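Local coordinates for Two-component system response regulator (Bacteroides fragilis, PDB 2QR3), which probably regulates transcription in response to a signal received by this N-terminal receiver domain, with ATP- and DNA-binding regions later in the full protein, at residues A18-F27 / W111-L121; P48-N56 / L81-D91. One frame throughout, in Å; residues are numbered along the deposited sequence.

From the N terminus, strand 5-9 leads into helix 13-23, whose second half and following turn supply the first side of contact 1. The chain then runs through strand 29-33 and helix 36-45 to 48-56, and returns by way of helix 67-77 to 81-91, closing contact 2 between two neighbouring strands of the central sheet. Helix 92-100 and strand 105-109 follow before 111-121 reaches helix 13-23 and closes contact 1, so the loop of contact 2 lies wholly within the larger one. Contact 1 joins the first and last helices on one face of the sheet. Contacts 1 and 2 meet where Trp111 packs on Phe86, Val19 on Phe86 and Leu116 on Leu52.

Contact 1: A18-F27 / W111-L121; sequences AVQLLLKNHF and WDNQKLLETLL
Trp111 turns the edge of its indole toward helix 18-23, where Leu22 CD1 lies 3.4 Å from NE1 and Ala18 CB comes up to CZ2, both near the ring plane. NE1 also makes a weak, bent hydrogen bond to Asn113 OD1. The Asn113 side chain crosses that of Leu22 at about a right angle, Asn113 CG 3.7 Å from Leu22 CD2. Leu116 follows on the inner side, its CD2 4.0 Å from Leu22 CD1 and close also to Val19 CG2. This is the pairing of first and last helices on one face of the (βα)5 receiver fold; the axes of the two helical segments cross at -72° and pass 10.9 Å apart. Leu117 CD2 sits over one face of the His26 imidazole, 3.5 Å from the ring centroid in a CH-pi contact, while Leu117 CD1 lies between His26 CG and Leu23 CD2, 3.9 Å from the latter. Chi1 of 175° swings Leu117 CG, and chi2 of 56° then turns the two methyls, toward His26 and Leu23. Leu120 CD1 meets Leu23 CD1 at 3.6 Å, and both leucines also touch Ile6 of strand 5-9. Beyond it, Leu120 CB and Leu121 CD2 both approach CZ of Phe27, Leu121 CD2 at 4.2 Å.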
loop_
_atom_site.group_PDB
_atom_site.type_symbol
_atom_site.label_atom_id
_atom_site.label_comp_id
_atom_site.label_asym_id
_atom_site.label_seq_id
_atom_site.Cartn_x
_atom_site.Cartn_y
_atom_site.Cartn_z
ATOM N N ALA A 18 -12.821 -3.147 4.123
ATOM C CA ALA A 18 -13.354 -2.716 2.826
ATOM C C ALA A 18 -12.413 -3.107 1.700
ATOM O O ALA A 18 -12.833 -3.567 0.662
ATOM C CB ALA A 18 -13.587 -1.220 2.809
ATOM N N VAL A 19 -11.118 -2.885 1.883
ATOM C CA VAL A 19 -10.206 -3.072 0.760
ATOM C C VAL A 19 -10.052 -4.558 0.464
ATOM O O VAL A 19 -9.971 -4.963 -0.712
ATOM C CB VAL A 19 -8.849 -2.364 1.029
ATOM C CG1 VAL A 19 -7.839 -2.703 -0.069
ATOM C CG2 VAL A 19 -9.063 -0.859 1.105
ATOM N N GLN A 20 -10.044 -5.367 1.527
ATOM C CA GLN A 20 -9.956 -6.829 1.403
ATOM C C GLN A 20 -11.122 -7.286 0.541
ATOM O O GLN A 20 -10.940 -8.021 -0.444
ATOM C CB GLN A 20 -9.971 -7.467 2.805
ATOM C CG GLN A 20 -10.270 -8.964 2.892
ATOM C CD GLN A 20 -9.018 -9.836 2.909
ATOM O OE1 GLN A 20 -8.161 -9.738 3.817
ATOM N NE2 GLN A 20 -8.925 -10.734 1.924
ATOM N N LEU A 21 -12.320 -6.823 0.888
ATOM C CA LEU A 21 -13.508 -7.175 0.119
ATOM C C LEU A 21 -13.387 -6.758 -1.344
ATOM O O LEU A 21 -13.791 -7.495 -2.249
ATOM C CB LEU A 21 -14.775 -6.582 0.768
ATOM C CG LEU A 21 -16.122 -6.805 0.055
ATOM C CD1 LEU A 21 -16.387 -8.265 -0.273
ATOM C CD2 LEU A 21 -17.241 -6.260 0.932
ATOM N N LEU A 22 -12.831 -5.571 -1.594
ATOM C CA LEU A 22 -12.719 -5.067 -2.941
ATOM C C LEU A 22 -11.677 -5.823 -3.762
ATOM O O LEU A 22 -11.833 -5.962 -4.976
ATOM C CB LEU A 22 -12.382 -3.562 -2.937
ATOM C CG LEU A 22 -13.459 -2.628 -2.379
ATOM C CD1 LEU A 22 -12.875 -1.241 -2.015
ATOM C CD2 LEU A 22 -14.660 -2.513 -3.342
ATOM N N LEU A 23 -10.605 -6.302 -3.115
ATOM C CA LEU A 23 -9.462 -6.828 -3.871
ATOM C C LEU A 23 -9.361 -8.346 -3.906
ATOM O O LEU A 23 -8.594 -8.873 -4.730
ATOM C CB LEU A 23 -8.146 -6.231 -3.333
ATOM C CG LEU A 23 -8.044 -4.696 -3.328
ATOM C CD1 LEU A 23 -6.681 -4.272 -2.724
ATOM C CD2 LEU A 23 -8.242 -4.041 -4.710
ATOM N N LYS A 24 -10.090 -9.005 -2.983
ATOM C CA LYS A 24 -10.167 -10.482 -2.771
ATOM C C LYS A 24 -10.205 -11.276 -4.080
ATOM O O LYS A 24 -9.697 -12.398 -4.168
ATOM C CB LYS A 24 -11.495 -10.823 -2.051
ATOM C CG LYS A 24 -11.479 -11.158 -0.581
ATOM C CD LYS A 24 -12.937 -11.528 -0.149
ATOM C CE LYS A 24 -13.035 -12.035 1.307
ATOM N NZ LYS A 24 -13.486 -10.975 2.273
ATOM N N ASN A 25 -10.861 -10.716 -5.087
ATOM C CA ASN A 25 -11.141 -11.501 -6.284
ATOM C C ASN A 25 -10.276 -11.169 -7.473
ATOM O O ASN A 25 -10.510 -11.659 -8.594
ATOM C CB ASN A 25 -12.632 -11.447 -6.618
ATOM C CG ASN A 25 -13.333 -12.683 -6.159
ATOM O OD1 ASN A 25 -13.937 -12.697 -5.082
ATOM N ND2 ASN A 25 -13.174 -13.770 -6.918
ATOM N N HIS A 26 -9.260 -10.350 -7.217
ATOM C CA HIS A 26 -8.289 -9.984 -8.225
ATOM C C HIS A 26 -6.921 -10.537 -7.904
ATOM O O HIS A 26 -6.278 -11.159 -8.761
ATOM C CB HIS A 26 -8.259 -8.470 -8.431
ATOM C CG HIS A 26 -9.463 -7.965 -9.151
ATOM N ND1 HIS A 26 -10.685 -7.819 -8.531
ATOM C CD2 HIS A 26 -9.654 -7.638 -10.449
ATOM C CE1 HIS A 26 -11.575 -7.396 -9.413
ATOM N NE2 HIS A 26 -10.974 -7.276 -10.584
ATOM N N PHE A 27 -6.481 -10.348 -6.667
ATOM C CA PHE A 27 -5.178 -10.830 -6.246
ATOM C C PHE A 27 -5.322 -12.227 -5.683
ATOM O O PHE A 27 -6.373 -12.576 -5.144
ATOM C CB PHE A 27 -4.552 -9.884 -5.194
ATOM C CG PHE A 27 -4.145 -8.547 -5.752
ATOM C CD1 PHE A 27 -2.838 -8.310 -6.128
ATOM C CD2 PHE A 27 -5.083 -7.527 -5.909
ATOM C CE1 PHE A 27 -2.465 -7.041 -6.673
ATOM C CE2 PHE A 27 -4.721 -6.291 -6.430
ATOM C CZ PHE A 27 -3.408 -6.055 -6.812
ATOM N N TRP A 111 -11.890 6.949 -1.581
ATOM C CA TRP A 111 -11.476 6.471 -2.888
ATOM C C TRP A 111 -12.650 6.150 -3.814
ATOM O O TRP A 111 -13.815 6.073 -3.385
ATOM C CB TRP A 111 -10.578 5.226 -2.726
ATOM C CG TRP A 111 -11.260 4.054 -2.134
ATOM C CD1 TRP A 111 -11.846 3.041 -2.810
ATOM C CD2 TRP A 111 -11.425 3.750 -0.723
ATOM N NE1 TRP A 111 -12.400 2.122 -1.921
ATOM C CE2 TRP A 111 -12.136 2.527 -0.640
ATOM C CE3 TRP A 111 -11.043 4.389 0.465
ATOM C CZ2 TRP A 111 -12.487 1.941 0.579
ATOM C CZ3 TRP A 111 -11.382 3.791 1.690
ATOM C CH2 TRP A 111 -12.104 2.583 1.738
ATOM N N ASP A 112 -12.329 5.988 -5.091
ATOM C CA ASP A 112 -13.254 5.437 -6.053
ATOM C C ASP A 112 -12.855 3.976 -6.201
ATOM O O ASP A 112 -11.651 3.673 -6.328
ATOM C CB ASP A 112 -13.177 6.201 -7.390
ATOM C CG ASP A 112 -13.941 5.498 -8.498
ATOM O OD1 ASP A 112 -15.163 5.765 -8.657
ATOM O OD2 ASP A 112 -13.342 4.618 -9.161
ATOM N N ASN A 113 -13.820 3.066 -6.130
ATOM C CA ASN A 113 -13.511 1.631 -6.091
ATOM C C ASN A 113 -12.748 1.142 -7.317
ATOM O O ASN A 113 -11.749 0.423 -7.201
ATOM C CB ASN A 113 -14.775 0.777 -5.922
ATOM C CG ASN A 113 -15.396 0.917 -4.552
ATOM O OD1 ASN A 113 -14.744 1.364 -3.616
ATOM N ND2 ASN A 113 -16.665 0.506 -4.421
ATOM N N GLN A 114 -13.208 1.554 -8.497
ATOM C CA GLN A 114 -12.512 1.131 -9.724
ATOM C C GLN A 114 -11.134 1.755 -9.878
ATOM O O GLN A 114 -10.213 1.058 -10.280
ATOM C CB GLN A 114 -13.379 1.308 -10.988
ATOM C CG GLN A 114 -12.891 0.476 -12.198
ATOM C CD GLN A 114 -13.091 -1.061 -12.059
ATOM O OE1 GLN A 114 -13.710 -1.552 -11.105
ATOM N NE2 GLN A 114 -12.569 -1.813 -13.033
ATOM N N LYS A 115 -10.986 3.036 -9.549
ATOM C CA LYS A 115 -9.685 3.707 -9.542
ATOM C C LYS A 115 -8.690 3.040 -8.574
ATOM O O LYS A 115 -7.513 2.884 -8.896
ATOM C CB LYS A 115 -9.842 5.185 -9.179
ATOM C CG LYS A 115 -8.737 6.086 -9.712
ATOM C CD LYS A 115 -8.976 7.586 -9.387
ATOM C CE LYS A 115 -7.961 8.472 -10.105
ATOM N NZ LYS A 115 -8.143 9.952 -9.849
ATOM N N LEU A 116 -9.163 2.637 -7.398
ATOM C CA LEU A 116 -8.290 1.978 -6.427
ATOM C C LEU A 116 -7.746 0.703 -7.030
ATOM O O LEU A 116 -6.543 0.468 -7.006
ATOM C CB LEU A 116 -9.054 1.679 -5.113
ATOM C CG LEU A 116 -8.373 0.784 -4.100
ATOM C CD1 LEU A 116 -7.093 1.406 -3.537
ATOM C CD2 LEU A 116 -9.321 0.434 -2.953
ATOM N N LEU A 117 -8.629 -0.111 -7.592
ATOM C CA LEU A 117 -8.203 -1.390 -8.165
ATOM C C LEU A 117 -7.204 -1.147 -9.286
ATOM O O LEU A 117 -6.156 -1.804 -9.356
ATOM C CB LEU A 117 -9.400 -2.201 -8.668
ATOM C CG LEU A 117 -9.094 -3.522 -9.399
ATOM C CD1 LEU A 117 -8.238 -4.512 -8.571
ATOM C CD2 LEU A 117 -10.429 -4.140 -9.843
ATOM N N GLU A 118 -7.554 -0.209 -10.164
ATOM C CA GLU A 118 -6.756 0.075 -11.348
ATOM C C GLU A 118 -5.369 0.561 -11.025
ATOM O O GLU A 118 -4.402 0.115 -11.648
ATOM C CB GLU A 118 -7.482 1.041 -12.271
ATOM C CG GLU A 118 -8.711 0.346 -12.867
ATOM C CD GLU A 118 -9.272 1.038 -14.093
ATOM O OE1 GLU A 118 -8.912 2.210 -14.357
ATOM O OE2 GLU A 118 -10.089 0.386 -14.780
ATOM N N THR A 119 -5.271 1.455 -10.043
ATOM C CA THR A 119 -3.960 1.953 -9.566
ATOM C C THR A 119 -3.114 0.805 -9.060
ATOM O O THR A 119 -1.917 0.758 -9.341
ATOM C CB THR A 119 -4.134 3.047 -8.503
ATOM O OG1 THR A 119 -4.858 4.152 -9.079
ATOM C CG2 THR A 119 -2.794 3.543 -7.940
ATOM N N LEU A 120 -3.743 -0.119 -8.317
ATOM C CA LEU A 120 -2.987 -1.221 -7.696
ATOM C C LEU A 120 -2.568 -2.234 -8.758
ATOM O O LEU A 120 -1.443 -2.679 -8.763
ATOM C CB LEU A 120 -3.801 -1.906 -6.597
ATOM C CG LEU A 120 -3.959 -1.025 -5.361
ATOM C CD1 LEU A 120 -5.116 -1.580 -4.456
ATOM C CD2 LEU A 120 -2.620 -0.885 -4.591
ATOM N N LEU A 121 -3.475 -2.574 -9.663
ATOM C CA LEU A 121 -3.090 -3.463 -10.779
ATOM C C LEU A 121 -1.962 -2.864 -11.601
ATOM O O LEU A 121 -0.976 -3.566 -11.919
ATOM C CB LEU A 121 -4.282 -3.788 -11.674
ATOM C CG LEU A 121 -5.485 -4.495 -11.036
ATOM C CD1 LEU A 121 -6.685 -4.531 -11.980
ATOM C CD2 LEU A 121 -5.141 -5.905 -10.605
#

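Contact 2: P48-N56 / L81-D91; sequences PEVVLLDMN and LPVVLFTAYAD
Val51 and Leu53 each use both backbone N and O to bond to segment 81-91, whose strand 83-88 runs parallel to the middle strand 48-54 of the (βα)5 receiver sheet and lies between it and 105-109. Val51 N donates to Pro82 O, Val84 N to Val51 O at 2.8 Å with an almost straight N-H...O angle (175°), and Leu53 N to Val84 O. Leu53 O then takes Phe86 N from well above its carbonyl plane, and Met55 N bonds to Phe86 O, carrying the ladder just past the last bridge.

On the face carrying Leu52, Val84 and Phe86, Leu52 CD2 lies over the Phe86 ring, 4.0 Å from its centroid and displaced toward the rim. Leu52 CD1 also rests on Val84 CG1. Helix 113-124 covers this side, with Leu116 on Leu52 and Thr119 on Val84. On the other face, which carries Val51, Leu53, Val83 and Leu85, Leu53 and Leu85 point the same way side by side, CD2 to CD2 at 4.0 Å, and Val51 CG2 touches Leu81 CD2.

Just past the end of strand 50-54, Met55 CG lies anti to the backbone N (chi1 -158°), against Thr87 OG1 and Asp91 CB, and the bend at chi2 (61°) brings SD to 4.0 Å from Leu85 CD1. Asp54, the predicted phosphorylation site, ends its strand in an Asx turn: OD1 accepts from Asn56 N at 2.8 Å, and OD2 is bonded by Asp11 N. Asn56 ND2 bonds to Glu66 OE1 and, within its own amide plane, to Asp91 OD2 at 3.0 Å, an oxygen met from above the carboxylate plane.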
loop_
_atom_site.group_PDB
_atom_site.type_symbol
_atom_site.label_atom_id
_atom_site.label_comp_id
_atom_site.label_asym_id
_atom_site.label_seq_id
_atom_site.Cartn_x
_atom_site.Cartn_y
_atom_site.Cartn_z
ATOM N N PRO A 48 5.380 -10.198 -1.971
ATOM C CA PRO A 48 4.317 -9.288 -2.408
ATOM C C PRO A 48 4.614 -8.644 -3.747
ATOM O O PRO A 48 5.779 -8.399 -4.064
ATOM C CB PRO A 48 4.303 -8.222 -1.311
ATOM C CG PRO A 48 5.664 -8.240 -0.738
ATOM C CD PRO A 48 6.036 -9.713 -0.747
ATOM N N GLU A 49 3.565 -8.388 -4.519
ATOM C CA GLU A 49 3.677 -7.658 -5.780
ATOM C C GLU A 49 3.479 -6.147 -5.645
ATOM O O GLU A 49 3.921 -5.395 -6.489
ATOM C CB GLU A 49 2.710 -8.240 -6.803
ATOM C CG GLU A 49 3.404 -9.446 -7.492
ATOM C CD GLU A 49 2.567 -10.139 -8.508
ATOM O OE1 GLU A 49 2.008 -9.452 -9.387
ATOM O OE2 GLU A 49 2.511 -11.387 -8.450
ATOM N N VAL A 50 2.823 -5.729 -4.569
ATOM C CA VAL A 50 2.603 -4.302 -4.324
ATOM C C VAL A 50 2.194 -4.177 -2.833
ATOM O O VAL A 50 1.687 -5.157 -2.252
ATOM C CB VAL A 50 1.533 -3.727 -5.311
ATOM C CG1 VAL A 50 0.212 -4.414 -5.141
ATOM C CG2 VAL A 50 1.379 -2.190 -5.158
ATOM N N VAL A 51 2.447 -3.005 -2.232
ATOM C CA VAL A 51 2.012 -2.711 -0.871
ATOM C C VAL A 51 1.155 -1.463 -0.985
ATOM O O VAL A 51 1.568 -0.483 -1.636
ATOM C CB VAL A 51 3.206 -2.396 0.073
ATOM C CG1 VAL A 51 2.706 -2.049 1.507
ATOM C CG2 VAL A 51 4.153 -3.606 0.174
ATOM N N LEU A 52 -0.027 -1.480 -0.373
ATOM C CA LEU A 52 -0.844 -0.256 -0.230
ATOM C C LEU A 52 -0.622 0.243 1.196
ATOM O O LEU A 52 -0.974 -0.461 2.170
ATOM C CB LEU A 52 -2.347 -0.556 -0.459
ATOM C CG LEU A 52 -3.303 0.660 -0.323
ATOM C CD1 LEU A 52 -2.907 1.774 -1.335
ATOM C CD2 LEU A 52 -4.752 0.189 -0.566
ATOM N N LEU A 53 -0.018 1.424 1.318
ATOM C CA LEU A 53 0.459 1.954 2.604
ATOM C C LEU A 53 -0.261 3.247 3.050
ATOM O O LEU A 53 -0.165 4.309 2.400
ATOM C CB LEU A 53 1.978 2.211 2.557
ATOM C CG LEU A 53 2.666 2.837 3.786
ATOM C CD1 LEU A 53 2.609 1.889 5.000
ATOM C CD2 LEU A 53 4.127 3.179 3.401
ATOM N N ASP A 54 -0.915 3.154 4.212
ATOM C CA ASP A 54 -1.574 4.281 4.896
ATOM C C ASP A 54 -0.567 5.415 5.137
ATOM O O ASP A 54 0.476 5.218 5.743
ATOM C CB ASP A 54 -2.128 3.718 6.237
ATOM C CG ASP A 54 -2.821 4.751 7.148
ATOM O OD1 ASP A 54 -2.980 5.953 6.825
ATOM O OD2 ASP A 54 -3.225 4.281 8.248
ATOM N N MET A 55 -0.916 6.611 4.665
ATOM C CA MET A 55 -0.075 7.797 4.770
ATOM C C MET A 55 0.203 8.082 6.249
ATOM O O MET A 55 1.238 8.672 6.601
ATOM C CB MET A 55 -0.854 8.950 4.135
ATOM C CG MET A 55 -0.141 10.178 3.625
ATOM S SD MET A 55 1.094 10.009 2.283
ATOM C CE MET A 55 2.369 10.149 3.530
ATOM N N ASN A 56 -0.721 7.667 7.108
ATOM C CA ASN A 56 -0.643 7.976 8.538
ATOM C C ASN A 56 -0.306 6.757 9.377
ATOM O O ASN A 56 -0.512 6.750 10.600
ATOM C CB ASN A 56 -1.972 8.564 9.015
ATOM C CG ASN A 56 -2.367 9.816 8.262
ATOM O OD1 ASN A 56 -3.494 9.912 7.756
ATOM N ND2 ASN A 56 -1.461 10.775 8.173
ATOM N N LEU A 81 10.075 -3.268 -4.887
ATOM C CA LEU A 81 8.688 -3.541 -4.486
ATOM C C LEU A 81 7.849 -2.260 -4.610
ATOM O O LEU A 81 8.138 -1.273 -3.921
ATOM C CB LEU A 81 8.684 -4.034 -3.028
ATOM C CG LEU A 81 7.318 -4.195 -2.351
ATOM C CD1 LEU A 81 6.429 -5.123 -3.190
ATOM C CD2 LEU A 81 7.511 -4.731 -0.958
ATOM N N PRO A 82 6.849 -2.234 -5.523
ATOM C CA PRO A 82 6.025 -1.016 -5.647
ATOM C C PRO A 82 5.253 -0.722 -4.362
ATOM O O PRO A 82 4.648 -1.635 -3.805
ATOM C CB PRO A 82 5.017 -1.381 -6.745
ATOM C CG PRO A 82 5.752 -2.438 -7.567
ATOM C CD PRO A 82 6.487 -3.244 -6.545
ATOM N N VAL A 83 5.296 0.540 -3.929
ATOM C CA VAL A 83 4.526 0.981 -2.766
ATOM C C VAL A 83 3.596 2.083 -3.216
ATOM O O VAL A 83 4.052 3.096 -3.813
ATOM C CB VAL A 83 5.453 1.524 -1.648
ATOM C CG1 VAL A 83 4.580 2.074 -0.487
ATOM C CG2 VAL A 83 6.379 0.420 -1.123
ATOM N N VAL A 84 2.301 1.887 -2.975
ATOM C CA VAL A 84 1.297 2.887 -3.324
ATOM C C VAL A 84 0.808 3.503 -1.998
ATOM O O VAL A 84 0.405 2.772 -1.117
ATOM C CB VAL A 84 0.116 2.233 -4.079
ATOM C CG1 VAL A 84 -1.013 3.276 -4.348
ATOM C CG2 VAL A 84 0.613 1.629 -5.417
ATOM N N LEU A 85 0.872 4.825 -1.869
ATOM C CA LEU A 85 0.405 5.515 -0.644
ATOM C C LEU A 85 -1.114 5.691 -0.688
ATOM O O LEU A 85 -1.681 5.961 -1.754
ATOM C CB LEU A 85 1.104 6.885 -0.533
ATOM C CG LEU A 85 2.624 6.746 -0.342
ATOM C CD1 LEU A 85 3.254 8.114 -0.505
ATOM C CD2 LEU A 85 2.950 6.143 1.065
ATOM N N PHE A 86 -1.771 5.553 0.477
ATOM C CA PHE A 86 -3.229 5.672 0.581
ATOM C C PHE A 86 -3.405 6.909 1.461
ATOM O O PHE A 86 -3.057 6.878 2.660
ATOM C CB PHE A 86 -3.782 4.419 1.274
ATOM C CG PHE A 86 -5.203 4.058 0.926
ATOM C CD1 PHE A 86 -5.914 4.689 -0.085
ATOM C CD2 PHE A 86 -5.815 2.984 1.589
ATOM C CE1 PHE A 86 -7.234 4.313 -0.413
ATOM C CE2 PHE A 86 -7.131 2.591 1.259
ATOM C CZ PHE A 86 -7.836 3.253 0.262
ATOM N N THR A 87 -3.931 7.987 0.875
ATOM C CA THR A 87 -3.853 9.302 1.514
ATOM C C THR A 87 -5.213 10.001 1.645
ATOM O O THR A 87 -5.985 10.020 0.704
ATOM C CB THR A 87 -2.837 10.234 0.776
ATOM O OG1 THR A 87 -2.702 11.462 1.507
ATOM C CG2 THR A 87 -3.326 10.582 -0.616
ATOM N N ALA A 88 -5.494 10.567 2.822
ATOM C CA ALA A 88 -6.617 11.491 2.959
ATOM C C ALA A 88 -6.359 12.744 2.117
ATOM O O ALA A 88 -5.201 13.102 1.866
ATOM C CB ALA A 88 -6.798 11.879 4.432
ATOM N N TYR A 89 -7.416 13.450 1.718
ATOM C CA TYR A 89 -7.214 14.745 1.045
ATOM C C TYR A 89 -6.363 15.721 1.857
ATOM O O TYR A 89 -5.573 16.499 1.295
ATOM C CB TYR A 89 -8.549 15.403 0.629
ATOM C CG TYR A 89 -9.095 14.884 -0.670
ATOM C CD1 TYR A 89 -10.033 13.868 -0.676
ATOM C CD2 TYR A 89 -8.648 15.386 -1.906
ATOM C CE1 TYR A 89 -10.538 13.358 -1.870
ATOM C CE2 TYR A 89 -9.148 14.876 -3.115
ATOM C CZ TYR A 89 -10.096 13.863 -3.083
ATOM O OH TYR A 89 -10.633 13.322 -4.236
ATOM N N ALA A 90 -6.479 15.668 3.182
ATOM C CA ALA A 90 -5.714 16.579 4.043
ATOM C C ALA A 90 -4.205 16.298 4.011
ATOM O O ALA A 90 -3.393 17.131 4.472
ATOM C CB ALA A 90 -6.222 16.518 5.462
ATOM N N ASP A 91 -3.831 15.135 3.467
ATOM C CA ASP A 91 -2.429 14.802 3.367
ATOM C C ASP A 91 -1.871 14.748 1.935
ATOM O O ASP A 91 -0.772 14.221 1.763
ATOM C CB ASP A 91 -2.123 13.495 4.128
ATOM C CG ASP A 91 -2.364 13.633 5.631
ATOM O OD1 ASP A 91 -2.092 14.735 6.159
ATOM O OD2 ASP A 91 -2.818 12.658 6.261
#